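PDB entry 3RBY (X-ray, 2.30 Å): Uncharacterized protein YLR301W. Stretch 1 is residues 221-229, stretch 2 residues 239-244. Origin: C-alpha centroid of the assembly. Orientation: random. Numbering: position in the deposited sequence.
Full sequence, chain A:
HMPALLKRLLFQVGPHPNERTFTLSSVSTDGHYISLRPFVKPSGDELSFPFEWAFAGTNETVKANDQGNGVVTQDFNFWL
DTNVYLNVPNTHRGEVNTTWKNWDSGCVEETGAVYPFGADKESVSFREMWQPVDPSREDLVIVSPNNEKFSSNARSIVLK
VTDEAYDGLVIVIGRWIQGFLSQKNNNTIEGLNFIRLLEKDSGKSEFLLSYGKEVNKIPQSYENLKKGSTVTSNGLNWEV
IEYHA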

# COMPACT_ATOMS: atom_id res chain seq x y z
N SER A 221 -23.99 -12.00 -10.82
CA SER A 221 -23.33 -12.81 -11.84
C SER A 221 -23.36 -12.06 -13.17
O SER A 221 -24.40 -11.50 -13.54
CB SER A 221 -24.03 -14.16 -11.99
OG SER A 221 -23.61 -14.84 -13.17
N TYR A 222 -22.24 -12.04 -13.88
CA TYR A 222 -22.13 -11.20 -15.06
C TYR A 222 -21.73 -12.02 -16.28
O TYR A 222 -21.27 -11.49 -17.29
CB TYR A 222 -21.17 -10.06 -14.77
CG TYR A 222 -21.42 -9.57 -13.36
CD1 TYR A 222 -20.64 -10.01 -12.30
CD2 TYR A 222 -22.49 -8.73 -13.09
CE1 TYR A 222 -20.90 -9.59 -11.01
CE2 TYR A 222 -22.76 -8.31 -11.81
CZ TYR A 222 -21.96 -8.74 -10.77
OH TYR A 222 -22.23 -8.31 -9.48
N GLU A 223 -21.94 -13.33 -16.15
CA GLU A 223 -21.71 -14.26 -17.24
C GLU A 223 -22.77 -14.16 -18.33
O GLU A 223 -23.97 -13.97 -18.05
CB GLU A 223 -21.63 -15.70 -16.71
CG GLU A 223 -20.42 -15.96 -15.83
CD GLU A 223 -19.13 -15.36 -16.41
OE1 GLU A 223 -18.56 -15.95 -17.36
OE2 GLU A 223 -18.69 -14.30 -15.93
N ASN A 224 -22.32 -14.27 -19.58
CA ASN A 224 -23.24 -14.38 -20.71
C ASN A 224 -24.24 -13.23 -20.77
O ASN A 224 -25.44 -13.42 -20.97
CB ASN A 224 -23.95 -15.74 -20.68
CG ASN A 224 -22.96 -16.91 -20.57
OD1 ASN A 224 -22.30 -17.26 -21.55
ND2 ASN A 224 -22.86 -17.50 -19.39
N LEU A 225 -23.70 -12.03 -20.60
CA LEU A 225 -24.46 -10.81 -20.81
C LEU A 225 -23.84 -10.11 -22.00
O LEU A 225 -22.81 -10.56 -22.51
CB LEU A 225 -24.38 -9.92 -19.58
CG LEU A 225 -25.03 -10.47 -18.31
CD1 LEU A 225 -24.86 -9.48 -17.16
CD2 LEU A 225 -26.50 -10.74 -18.56
N LYS A 226 -24.46 -9.04 -22.47
CA LYS A 226 -23.79 -8.17 -23.43
C LYS A 226 -24.21 -6.75 -23.16
O LYS A 226 -25.15 -6.52 -22.38
CB LYS A 226 -24.08 -8.59 -24.88
CG LYS A 226 -25.55 -8.75 -25.21
CD LYS A 226 -25.75 -9.17 -26.67
CE LYS A 226 -27.23 -9.36 -26.96
NZ LYS A 226 -27.87 -10.26 -25.94
N LYS A 227 -23.51 -5.79 -23.77
CA LYS A 227 -23.84 -4.39 -23.56
C LYS A 227 -25.26 -4.19 -24.06
O LYS A 227 -25.61 -4.62 -25.17
CB LYS A 227 -22.87 -3.48 -24.32
CG LYS A 227 -23.11 -2.00 -24.00
CD LYS A 227 -22.08 -1.10 -24.68
CE LYS A 227 -22.30 0.36 -24.27
NZ LYS A 227 -21.30 1.31 -24.87
N GLY A 228 -26.08 -3.56 -23.23
CA GLY A 228 -27.47 -3.35 -23.59
C GLY A 228 -28.42 -4.40 -23.02
O GLY A 228 -29.64 -4.19 -23.01
N SER A 229 -27.88 -5.53 -22.56
CA SER A 229 -28.70 -6.54 -21.89
C SER A 229 -29.50 -5.92 -20.74
O SER A 229 -29.04 -5.01 -20.04
CB SER A 229 -27.83 -7.66 -21.29
OG SER A 229 -27.14 -8.39 -22.28
N GLU A 239 -29.70 -2.36 -16.48
CA GLU A 239 -29.17 -2.38 -17.83
C GLU A 239 -27.65 -2.49 -17.78
O GLU A 239 -26.99 -1.77 -17.00
CB GLU A 239 -29.59 -1.09 -18.57
CG GLU A 239 -29.34 -1.13 -20.08
CD GLU A 239 -29.41 0.25 -20.74
OE1 GLU A 239 -28.94 0.38 -21.90
OE2 GLU A 239 -29.94 1.20 -20.09
N VAL A 240 -27.08 -3.39 -18.57
CA VAL A 240 -25.63 -3.46 -18.75
C VAL A 240 -25.19 -2.29 -19.63
O VAL A 240 -25.37 -2.34 -20.85
CB VAL A 240 -25.21 -4.75 -19.46
CG1 VAL A 240 -23.72 -4.70 -19.80
CG2 VAL A 240 -25.56 -5.98 -18.62
N ILE A 241 -24.62 -1.25 -19.03
CA ILE A 241 -24.24 -0.07 -19.83
C ILE A 241 -22.78 -0.11 -20.29
O ILE A 241 -22.30 0.78 -21.02
CB ILE A 241 -24.52 1.23 -19.07
CG1 ILE A 241 -23.59 1.33 -17.85
CG2 ILE A 241 -25.98 1.30 -18.66
CD1 ILE A 241 -23.65 2.68 -17.09
N GLU A 242 -22.07 -1.13 -19.84
CA GLU A 242 -20.67 -1.34 -20.21
C GLU A 242 -20.36 -2.84 -20.09
O GLU A 242 -20.72 -3.49 -19.09
CB GLU A 242 -19.74 -0.52 -19.30
CG GLU A 242 -18.25 -0.71 -19.63
CD GLU A 242 -17.33 0.14 -18.75
OE1 GLU A 242 -17.83 1.02 -18.00
OE2 GLU A 242 -16.10 -0.07 -18.81
N TYR A 243 -19.72 -3.39 -21.12
CA TYR A 243 -19.36 -4.80 -21.11
C TYR A 243 -18.06 -5.08 -21.87
O TYR A 243 -18.09 -5.51 -23.03
CB TYR A 243 -20.51 -5.64 -21.69
CG TYR A 243 -20.45 -7.10 -21.27
CD1 TYR A 243 -20.95 -7.50 -20.03
CD2 TYR A 243 -19.91 -8.07 -22.10
CE1 TYR A 243 -20.91 -8.83 -19.63
CE2 TYR A 243 -19.86 -9.42 -21.71
CZ TYR A 243 -20.36 -9.79 -20.48
OH TYR A 243 -20.33 -11.12 -20.08
N HIS A 244 -16.93 -4.82 -21.23
CA HIS A 244 -15.64 -5.19 -21.80
C HIS A 244 -15.14 -6.49 -21.18
O HIS A 244 -14.50 -6.47 -20.13
CB HIS A 244 -14.59 -4.09 -21.59
CG HIS A 244 -15.00 -2.75 -22.12
ND1 HIS A 244 -15.18 -2.52 -23.47
CD2 HIS A 244 -15.25 -1.58 -21.50
CE1 HIS A 244 -15.53 -1.26 -23.65
NE2 HIS A 244 -15.58 -0.66 -22.46

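Y243, V240 and K227 account for most of the surface buried between the irregular segment 221-229 and the strand 239-244, which together bury 464 Å². Y243 contributes the largest share. Its CA-to-CB bond points toward the opposing segment, and with chi1 at -159° (t) the ring lies along the backbone of residues 222-227. K226 CA sits over one face of the Y243 ring, 4.2 Å from its centroid and 18° off the ring normal, in a CH-pi contact. L225 O approaches the same face, 3.3 Å from Y243 CE2, while L225 CB packs 3.6 Å from Y243 CE1. At the far end of the ring, Y243 OH donates a hydrogen bond to Y222 O (3.0 Å), so the tyrosine combines apolar packing with a polar anchor on the main chain.

The CA-to-CB bond of V240 also points toward the segment, and the residue uses both main chain and side chain. G228 N donates to V240 O (2.8 Å, 168°) and V240 N donates to S229 O (2.9 Å, 169°); both bonds are nearly linear and join G228 and S229 to the strand. The V240 side chain meets L225, with V240 CG2 3.9 Å from L225 CD1, and V240 CB lies 3.4 Å from K226 O.

K226 O also accepts the S229 N bond that closes the type II turn from K226 to S229 (2.9 Å), and a second hydrogen bond from S229 OG (2.7 Å). The turn brings G228 N and S229 O to V240. At phi/psi 96/-16, a CB on G228 would be jammed against the preceding carbonyl oxygen, which by itself calls for glycine.

The CA-to-CB bond of K227 points sideways, and all four chi angles are t. Its CB lies 4.1 Å from Y243 CB, and farther out K227 CE reaches within 3.3 Å of I241 O, so the aliphatic chain covers strand backbone despite the residue's overall exposure.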